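Local coordinates for glycoside Hydrolase (Bacteroides uniformis, PDB 5TA0), which probably hydrolyses agarose of red algal origin, and is captured here as an engineered variant in complex with the oligosaccharide neoagarooctaose, at residues T41-N44 with F48-F51; A53-N58 with P129-S134; S613-N618 with M637-F642. One frame throughout, in Å; residues are numbered along the deposited sequence.

Contact 1 (T41-N44 with F48-F51)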
loop_
_atom_site.group_PDB
_atom_site.type_symbol
_atom_site.label_atom_id
_atom_site.label_comp_id
_atom_site.label_asym_id
_atom_site.label_seq_id
_atom_site.Cartn_x
_atom_site.Cartn_y
_atom_site.Cartn_z
ATOM N N THR A 41 -18.185 -1.903 -2.911
ATOM C CA THR A 41 -18.545 -2.853 -3.946
ATOM C C THR A 41 -17.873 -2.589 -5.305
ATOM O O THR A 41 -18.120 -3.353 -6.233
ATOM C CB THR A 41 -20.076 -2.852 -4.189
ATOM O OG1 THR A 41 -20.475 -1.574 -4.671
ATOM C CG2 THR A 41 -20.828 -3.164 -2.940
ATOM N N GLU A 42 -17.057 -1.540 -5.412
ATOM C CA GLU A 42 -16.504 -1.118 -6.701
ATOM C C GLU A 42 -15.013 -0.892 -6.621
ATOM O O GLU A 42 -14.482 -0.565 -5.554
ATOM C CB GLU A 42 -17.168 0.168 -7.180
ATOM C CG GLU A 42 -18.660 0.023 -7.451
ATOM C CD GLU A 42 -19.302 1.277 -8.026
ATOM O OE1 GLU A 42 -18.751 2.384 -7.900
ATOM O OE2 GLU A 42 -20.398 1.148 -8.606
ATOM N N PHE A 43 -14.340 -1.040 -7.756
ATOM C CA PHE A 43 -12.924 -0.686 -7.852
ATOM C C PHE A 43 -12.807 0.814 -7.693
ATOM O O PHE A 43 -13.611 1.568 -8.234
ATOM C CB PHE A 43 -12.344 -1.103 -9.214
ATOM C CG PHE A 43 -10.844 -1.015 -9.308
ATOM C CD1 PHE A 43 -10.030 -1.638 -8.361
ATOM C CD2 PHE A 43 -10.245 -0.287 -10.331
ATOM C CE1 PHE A 43 -8.645 -1.578 -8.470
ATOM C CE2 PHE A 43 -8.868 -0.220 -10.420
ATOM C CZ PHE A 43 -8.077 -0.872 -9.508
ATOM N N ASN A 44 -11.826 1.251 -6.933
ATOM C CA ASN A 44 -11.604 2.668 -6.687
ATOM C C ASN A 44 -10.332 3.093 -7.421
ATOM O O ASN A 44 -9.207 2.929 -6.896
ATOM C CB ASN A 44 -11.513 2.875 -5.177
ATOM C CG ASN A 44 -11.501 4.329 -4.787
ATOM O OD1 ASN A 44 -10.970 5.186 -5.480
ATOM N ND2 ASN A 44 -12.083 4.620 -3.626
ATOM N N PHE A 48 -6.156 3.529 -6.038
ATOM C CA PHE A 48 -5.219 2.479 -6.457
ATOM C C PHE A 48 -4.385 2.758 -7.699
ATOM O O PHE A 48 -3.206 2.331 -7.748
ATOM C CB PHE A 48 -5.960 1.160 -6.662
ATOM C CG PHE A 48 -6.496 0.557 -5.401
ATOM C CD1 PHE A 48 -5.662 0.284 -4.317
ATOM C CD2 PHE A 48 -7.846 0.253 -5.286
ATOM C CE1 PHE A 48 -6.170 -0.301 -3.162
ATOM C CE2 PHE A 48 -8.350 -0.326 -4.128
ATOM C CZ PHE A 48 -7.513 -0.595 -3.068
ATOM N N ILE A 49 -4.951 3.394 -8.712
ATOM C CA ILE A 49 -4.215 3.632 -9.978
ATOM C C ILE A 49 -3.726 5.071 -9.968
ATOM O O ILE A 49 -4.357 5.999 -10.478
ATOM C CB ILE A 49 -5.040 3.324 -11.218
ATOM C CG1 ILE A 49 -5.673 1.927 -11.113
ATOM C CG2 ILE A 49 -4.163 3.491 -12.465
ATOM C CD1 ILE A 49 -4.715 0.772 -10.918
ATOM N N ASN A 50 -2.565 5.247 -9.347
ATOM C CA ASN A 50 -2.047 6.553 -9.053
ATOM C C ASN A 50 -0.520 6.493 -9.007
ATOM O O ASN A 50 0.068 5.407 -9.156
ATOM C CB ASN A 50 -2.658 7.078 -7.751
ATOM C CG ASN A 50 -2.372 6.147 -6.600
ATOM O OD1 ASN A 50 -1.194 5.813 -6.369
ATOM N ND2 ASN A 50 -3.396 5.693 -5.888
ATOM N N PHE A 51 0.133 7.645 -8.818
ATOM C CA PHE A 51 1.585 7.690 -8.641
ATOM C C PHE A 51 1.988 8.916 -7.842
ATOM O O PHE A 51 1.148 9.795 -7.538
ATOM C CB PHE A 51 2.361 7.542 -9.964
ATOM C CG PHE A 51 2.351 8.740 -10.893
ATOM C CD1 PHE A 51 3.542 9.323 -11.323
ATOM C CD2 PHE A 51 1.166 9.233 -11.426
ATOM C CE1 PHE A 51 3.549 10.357 -12.258
ATOM C CE2 PHE A 51 1.177 10.287 -12.341
ATOM C CZ PHE A 51 2.359 10.855 -12.745
#
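The rings of F43 and F48 lie nearly parallel, their planes at 16°, but are displaced until little of one face lies over the other, with centroids 5.8 Å from each other. They meet instead where F43 CE1 comes within 3.8 Å of F48 CD2. I49 approaches the F43 ring from its rim, its side chain running at about a right angle to that of F43: I49 CG1 lies 3.9 Å from F43 CE2, and I49 CD1 sits in the ring plane beyond CZ. A chi1 of -169° swings the F43 ring away from its own backbone N and carries it to both partners. The backbone link is weak, F48 N to N44 O at 3.2 Å with a bent N-H...O angle of 129°; N44 also N-caps the short helix 45-48, its OD1 accepting from K47 N. With an alanine in place of F43, a gap would probably open against F48 CD2 and the I49 side chain, which both lean on the ring. Helix 340-358 lies against both phenylalanines through M358, Y439 of the β-sandwich strand 434-441 meets the F43 ring, helix 411-416 touches I49, and strand 50-51 continues into the barrel beside strand 80-84.

Contact 2 (A53-N58 with P129-S134). With EDO (1,2-ethanediol), chain B; EDO (1,2-ethanediol), chain J.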
loop_
_atom_site.group_PDB
_atom_site.type_symbol
_atom_site.label_atom_id
_atom_site.label_comp_id
_atom_site.label_asym_id
_atom_site.label_seq_id
_atom_site.Cartn_x
_atom_site.Cartn_y
_atom_site.Cartn_z
ATOM N N ALA A 53 3.256 11.980 -7.590
ATOM C CA ALA A 53 3.458 13.172 -8.410
ATOM C C ALA A 53 2.390 14.192 -8.057
ATOM O O ALA A 53 1.527 13.940 -7.231
ATOM C CB ALA A 53 3.412 12.813 -9.893
ATOM N N THR A 54 2.491 15.353 -8.668
ATOM C CA THR A 54 1.444 16.358 -8.582
ATOM C C THR A 54 1.158 16.847 -9.993
ATOM O O THR A 54 1.988 16.699 -10.908
ATOM C CB THR A 54 1.859 17.573 -7.729
ATOM O OG1 THR A 54 3.073 18.111 -8.261
ATOM C CG2 THR A 54 2.057 17.182 -6.279
ATOM N N ILE A 55 -0.014 17.443 -10.174
ATOM C CA ILE A 55 -0.386 18.009 -11.481
ATOM C C ILE A 55 0.417 19.237 -11.892
ATOM O O ILE A 55 0.497 19.539 -13.085
ATOM C CB ILE A 55 -1.906 18.314 -11.575
ATOM C CG1 ILE A 55 -2.318 19.453 -10.632
ATOM C CG2 ILE A 55 -2.710 17.054 -11.327
ATOM C CD1 ILE A 55 -3.775 19.842 -10.757
ATOM N N ASN A 56 1.059 19.899 -10.925
ATOM C CA ASN A 56 1.700 21.203 -11.155
ATOM C C ASN A 56 3.219 21.175 -11.153
ATOM O O ASN A 56 3.843 22.196 -11.379
ATOM C CB ASN A 56 1.163 22.292 -10.215
ATOM C CG ASN A 56 1.324 21.947 -8.754
ATOM O OD1 ASN A 56 1.020 20.832 -8.323
ATOM N ND2 ASN A 56 1.778 22.905 -7.979
ATOM N N GLU A 57 3.838 20.028 -10.903
ATOM C CA GLU A 57 5.304 19.987 -10.971
ATOM C C GLU A 57 5.703 20.436 -12.405
ATOM O O GLU A 57 5.050 20.074 -13.383
ATOM C CB GLU A 57 5.862 18.627 -10.518
ATOM C CG GLU A 57 5.367 17.404 -11.215
ATOM C CD GLU A 57 6.102 16.177 -10.750
ATOM O OE1 GLU A 57 7.212 15.985 -11.267
ATOM O OE2 GLU A 57 5.586 15.432 -9.882
ATOM N N ASN A 58 6.795 21.207 -12.471
ATOM C CA ASN A 58 7.234 21.811 -13.737
ATOM C C ASN A 58 7.806 20.804 -14.741
ATOM O O ASN A 58 7.931 21.097 -15.926
ATOM C CB ASN A 58 8.143 23.062 -13.536
ATOM C CG ASN A 58 9.518 22.772 -12.940
ATOM O OD1 ASN A 58 9.997 21.646 -12.938
ATOM N ND2 ASN A 58 10.163 23.836 -12.447
ATOM N N PRO A 129 -7.618 22.365 -14.850
ATOM C CA PRO A 129 -8.550 21.316 -15.287
ATOM C C PRO A 129 -8.188 19.899 -14.831
ATOM O O PRO A 129 -9.034 19.014 -14.928
ATOM C CB PRO A 129 -8.518 21.433 -16.815
ATOM C CG PRO A 129 -8.158 22.858 -17.067
ATOM C CD PRO A 129 -7.124 23.143 -16.008
ATOM N N TYR A 130 -6.959 19.695 -14.348
ATOM C CA TYR A 130 -6.540 18.384 -13.857
ATOM C C TYR A 130 -6.751 18.200 -12.360
ATOM O O TYR A 130 -6.433 17.134 -11.837
ATOM C CB TYR A 130 -5.081 18.132 -14.228
ATOM C CG TYR A 130 -4.893 17.960 -15.714
ATOM C CD1 TYR A 130 -5.016 16.712 -16.294
ATOM C CD2 TYR A 130 -4.572 19.037 -16.537
ATOM C CE1 TYR A 130 -4.835 16.534 -17.653
ATOM C CE2 TYR A 130 -4.408 18.870 -17.907
ATOM C CZ TYR A 130 -4.536 17.611 -18.448
ATOM O OH TYR A 130 -4.360 17.402 -19.818
ATOM N N GLU A 131 -7.320 19.180 -11.668
ATOM C CA GLU A 131 -7.594 19.028 -10.231
ATOM C C GLU A 131 -8.497 17.851 -9.938
ATOM O O GLU A 131 -8.366 17.224 -8.874
ATOM C CB GLU A 131 -8.183 20.317 -9.655
ATOM C CG GLU A 131 -7.139 21.425 -9.520
ATOM C CD GLU A 131 -7.699 22.784 -9.160
ATOM O OE1 GLU A 131 -6.892 23.721 -8.984
ATOM O OE2 GLU A 131 -8.930 22.910 -8.986
ATOM N N LYS A 132 -9.398 17.516 -10.864
ATOM C CA LYS A 132 -10.266 16.353 -10.670
ATOM C C LYS A 132 -9.519 15.005 -10.575
ATOM O O LYS A 132 -10.109 14.013 -10.145
ATOM C CB LYS A 132 -11.358 16.285 -11.755
ATOM C CG LYS A 132 -10.859 16.047 -13.156
ATOM C CD LYS A 132 -12.006 16.060 -14.159
ATOM C CE LYS A 132 -11.487 15.757 -15.533
ATOM N NZ LYS A 132 -12.564 16.008 -16.537
ATOM N N TYR A 133 -8.242 14.986 -11.005
ATOM C CA TYR A 133 -7.404 13.798 -10.868
ATOM C C TYR A 133 -6.524 13.784 -9.602
ATOM O O TYR A 133 -5.761 12.854 -9.399
ATOM C CB TYR A 133 -6.496 13.646 -12.101
ATOM C CG TYR A 133 -7.239 13.402 -13.394
ATOM C CD1 TYR A 133 -7.594 12.124 -13.766
ATOM C CD2 TYR A 133 -7.556 14.448 -14.247
ATOM C CE1 TYR A 133 -8.266 11.868 -14.955
ATOM C CE2 TYR A 133 -8.214 14.216 -15.454
ATOM C CZ TYR A 133 -8.574 12.923 -15.792
ATOM O OH TYR A 133 -9.218 12.677 -16.982
ATOM N N SER A 134 -6.638 14.793 -8.750
ATOM C CA SER A 134 -5.700 15.005 -7.662
ATOM C C SER A 134 -6.366 14.965 -6.300
ATOM O O SER A 134 -7.357 15.682 -6.044
ATOM C CB SER A 134 -5.032 16.355 -7.871
ATOM O OG SER A 134 -4.056 16.596 -6.859
HETATM C C1 EDO B . -8.254 16.395 -18.832
HETATM O O1 EDO B . -8.878 16.431 -20.114
HETATM C C2 EDO B . -8.413 17.753 -18.184
HETATM O O2 EDO B . -9.688 17.773 -17.545
HETATM C C1 EDO J . 2.793 21.457 -4.207
HETATM O O1 EDO J . 1.933 21.796 -5.289
HETATM C C2 EDO J . 2.114 20.419 -3.351
HETATM O O2 EDO J . 1.068 21.002 -2.577
HETATM O O HOH W 1 -1.524 17.418 -7.717
#
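I55 lays the end of its side chain on a peptide of a 3-10 turn, and does so from an uncommon rotamer. Its chi1 of 67° sets CG1 between the backbone N and the carbonyl carbon, and the extended chi2 then drives CD1 onto the peptide joining Y130 to E131, 3.7 Å from E131 N. The other branch, I55 CG2, meets side-chain carbons: it rests 3.9 Å from Y130 CB and reaches S134 CB, at the start of strand 134-140. E131 adds its CG alongside CD1, while its carboxylate goes elsewhere, OE1 accepting from Y121 OH and G188 N. The turn itself is closed by Y133 N to Y130 O (2.9 Å) and S134 N to E131 O (3.0 Å). The Y130 ring turns from I55 to lie on R70 and I74 of helix 69-76, and a 1,2-ethanediol carbon, C2, lies 3.8 Å above the centre of one ring face. The two segments meet beside barrel strand 80-84, where V81 touches both I55 and S134. No direct hydrogen bond joins them; a water takes the I55 N-H at 2.9 Å and is bonded to S134 OG at 2.8 Å. Van der Waals contact of one aliphatic side chain with a peptide and side-chain carbons therefore makes the join, and the single polar link needs a solvent molecule to satisfy the amide of a buried residue.

Contact 3 (S613-N618 with M637-F642). With EDO (1,2-ethanediol), chain Q; EDO (1,2-ethanediol), chain T.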
loop_
_atom_site.group_PDB
_atom_site.type_symbol
_atom_site.label_atom_id
_atom_site.label_comp_id
_atom_site.label_asym_id
_atom_site.label_seq_id
_atom_site.Cartn_x
_atom_site.Cartn_y
_atom_site.Cartn_z
ATOM N N SER A 613 -20.021 -25.257 8.237
ATOM C CA SER A 613 -20.876 -25.920 9.228
ATOM C C SER A 613 -20.265 -26.064 10.609
ATOM O O SER A 613 -21.004 -26.218 11.573
ATOM C CB SER A 613 -21.337 -27.291 8.715
ATOM O OG SER A 613 -20.253 -28.207 8.607
ATOM N N ILE A 614 -18.934 -26.015 10.720
ATOM C CA ILE A 614 -18.230 -26.076 12.009
ATOM C C ILE A 614 -18.345 -24.767 12.787
ATOM O O ILE A 614 -18.198 -24.754 14.021
ATOM C CB ILE A 614 -16.708 -26.400 11.783
ATOM C CG1 ILE A 614 -16.563 -27.802 11.156
ATOM C CG2 ILE A 614 -15.881 -26.267 13.058
ATOM C CD1 ILE A 614 -15.131 -28.196 10.819
ATOM N N LEU A 615 -18.564 -23.671 12.079
ATOM C CA LEU A 615 -18.574 -22.347 12.712
ATOM C C LEU A 615 -19.904 -22.051 13.393
ATOM O O LEU A 615 -20.959 -22.577 13.015
ATOM C CB LEU A 615 -18.279 -21.260 11.681
ATOM C CG LEU A 615 -16.916 -21.369 11.011
ATOM C CD1 LEU A 615 -16.826 -20.275 9.967
ATOM C CD2 LEU A 615 -15.757 -21.273 11.995
ATOM N N LYS A 616 -19.831 -21.168 14.368
ATOM C CA LYS A 616 -20.989 -20.704 15.136
ATOM C C LYS A 616 -20.849 -19.199 15.292
ATOM O O LYS A 616 -19.989 -18.577 14.676
ATOM C CB LYS A 616 -20.986 -21.346 16.535
ATOM C CG LYS A 616 -20.902 -22.849 16.603
ATOM C CD LYS A 616 -21.281 -23.296 18.008
ATOM C CE LYS A 616 -20.236 -23.012 19.054
ATOM N NZ LYS A 616 -20.510 -23.861 20.261
ATOM N N GLY A 617 -21.665 -18.593 16.146
ATOM C CA GLY A 617 -21.499 -17.173 16.479
ATOM C C GLY A 617 -20.294 -16.908 17.342
ATOM O O GLY A 617 -19.539 -15.963 17.086
ATOM N N ASN A 618 -20.101 -17.736 18.374
ATOM C CA ASN A 618 -18.926 -17.637 19.237
ATOM C C ASN A 618 -18.063 -18.859 19.018
ATOM O O ASN A 618 -18.513 -20.015 19.169
ATOM C CB ASN A 618 -19.332 -17.513 20.714
ATOM C CG ASN A 618 -20.110 -16.241 21.017
ATOM O OD1 ASN A 618 -20.056 -15.255 20.290
ATOM N ND2 ASN A 618 -20.904 -16.286 22.103
ATOM N N MET A 637 -10.456 -14.128 11.101
ATOM C CA MET A 637 -11.280 -15.002 10.240
ATOM C C MET A 637 -12.070 -14.178 9.246
ATOM O O MET A 637 -12.704 -13.202 9.606
ATOM C CB MET A 637 -12.207 -15.855 11.096
ATOM C CG MET A 637 -13.044 -16.855 10.307
ATOM S SD MET A 637 -13.759 -18.152 11.348
ATOM C CE MET A 637 -14.911 -17.163 12.298
ATOM N N GLN A 638 -12.050 -14.594 7.992
ATOM C CA GLN A 638 -12.955 -14.067 6.962
ATOM C C GLN A 638 -14.131 -15.008 6.770
ATOM O O GLN A 638 -13.956 -16.219 6.632
ATOM C CB GLN A 638 -12.238 -13.916 5.624
ATOM C CG GLN A 638 -11.205 -12.803 5.603
ATOM C CD GLN A 638 -10.224 -13.030 4.494
ATOM O OE1 GLN A 638 -9.349 -13.893 4.624
ATOM N NE2 GLN A 638 -10.359 -12.294 3.396
ATOM N N ILE A 639 -15.318 -14.431 6.783
ATOM C CA ILE A 639 -16.581 -15.130 6.506
ATOM C C ILE A 639 -17.122 -14.573 5.194
ATOM O O ILE A 639 -17.137 -13.357 5.006
ATOM C CB ILE A 639 -17.579 -14.865 7.665
ATOM C CG1 ILE A 639 -17.028 -15.440 8.977
ATOM C CG2 ILE A 639 -18.967 -15.425 7.379
ATOM C CD1 ILE A 639 -16.869 -16.938 9.015
ATOM N N PHE A 640 -17.572 -15.461 4.299
ATOM C CA PHE A 640 -18.134 -15.078 3.011
ATOM C C PHE A 640 -19.557 -15.609 2.962
ATOM O O PHE A 640 -19.747 -16.810 2.817
ATOM C CB PHE A 640 -17.312 -15.683 1.879
ATOM C CG PHE A 640 -15.866 -15.256 1.896
ATOM C CD1 PHE A 640 -15.468 -14.093 1.237
ATOM C CD2 PHE A 640 -14.919 -15.995 2.562
ATOM C CE1 PHE A 640 -14.144 -13.683 1.249
ATOM C CE2 PHE A 640 -13.579 -15.584 2.573
ATOM C CZ PHE A 640 -13.208 -14.422 1.921
ATOM N N ASN A 641 -20.535 -14.725 3.164
ATOM C CA ASN A 641 -21.947 -15.115 3.209
ATOM C C ASN A 641 -22.638 -14.878 1.874
ATOM O O ASN A 641 -22.492 -13.817 1.276
ATOM C CB ASN A 641 -22.650 -14.338 4.321
ATOM C CG ASN A 641 -22.267 -14.837 5.700
ATOM O OD1 ASN A 641 -21.630 -15.880 5.831
ATOM N ND2 ASN A 641 -22.678 -14.115 6.728
ATOM N N PHE A 642 -23.420 -15.860 1.436
ATOM C CA PHE A 642 -24.054 -15.822 0.133
ATOM C C PHE A 642 -25.528 -15.407 0.227
ATOM O O PHE A 642 -26.197 -15.642 1.256
ATOM C CB PHE A 642 -23.935 -17.193 -0.543
ATOM C CG PHE A 642 -22.531 -17.748 -0.592
ATOM C CD1 PHE A 642 -21.420 -16.913 -0.607
ATOM C CD2 PHE A 642 -22.331 -19.113 -0.647
ATOM C CE1 PHE A 642 -20.146 -17.439 -0.677
ATOM C CE2 PHE A 642 -21.053 -19.642 -0.707
ATOM C CZ PHE A 642 -19.957 -18.803 -0.728
HETATM C C1 EDO Q . -25.522 -12.319 2.689
HETATM O O1 EDO Q . -26.566 -13.286 2.542
HETATM C C2 EDO Q . -25.288 -11.675 1.337
HETATM O O2 EDO Q . -26.503 -11.020 0.973
HETATM C C1 EDO T . -22.791 -13.187 22.688
HETATM O O1 EDO T . -22.150 -14.144 23.487
HETATM C C2 EDO T . -21.861 -12.175 22.077
HETATM O O2 EDO T . -20.954 -12.818 21.207
#
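L615 drives the fork of its side chain into the ends of M637 and I639, meeting each tip to tip. The tightest approach is between two methyls, L615 CD1 and I639 CD1, at 3.5 Å, shorter than such groups normally keep. Its second branch, L615 CD2, lies 3.8 Å from M637 SD, and the sulfur is also 4.0 Å from L615 CD1. M637 reaches that point on an almost straight chain: chi1 of -177° and chi2 of 163° bring SD to the leucine, and the bend at chi3 (68°) then turns only the CE methyl. I639 and M637 alternate with Q638 along the strand and so project from the same face, whereas L615 comes down on them from a loop whose backbone stays well clear: the nearest CA atoms, those of L615 and I639, are 9.7 Å apart, and no hydrogen bond crosses. The arrangement is consistent with the interior of a β-sandwich within the C-terminal β-porphyranase A family region, since L615 also touches A560 of the five-stranded sheet that holds strand 631-642 and V580 of the four-stranded sheet that the loop 613-618 enters through strand 619-624. Strand 631-642 is held in place by antiparallel backbone bonds, M637 with Y530 and I639 with V528 on strand 523-538, Q638 with V561 on strand 558-568. The loop is fixed in turn by L615 O accepting from K554 NZ, by N618 OD1 accepting from N551 N, and by the backbone pairing of G617 with V552, whose side chain also touches M637.

The three contacts come one after another in the sequence, without overlap. Contacts 1 and 2, centres about 17 Å apart, adjoin in sequence and both border the parallel barrel sheet: the first leads into strand 50-51, the second joins the loop after that strand to the entry of strand 134-140, with strand 80-84 between. Contact 3 lies in a probable β-sandwich at the other end of the molecule, across the chain's centre from contact 2, their centres about 45 Å apart; contact 1, about 29 Å from contact 3 centre to centre, sits between them, near the nine-stranded sandwich sheet. The series thus runs from the barrel's first strand to the C-terminal region of a multidomain enzyme.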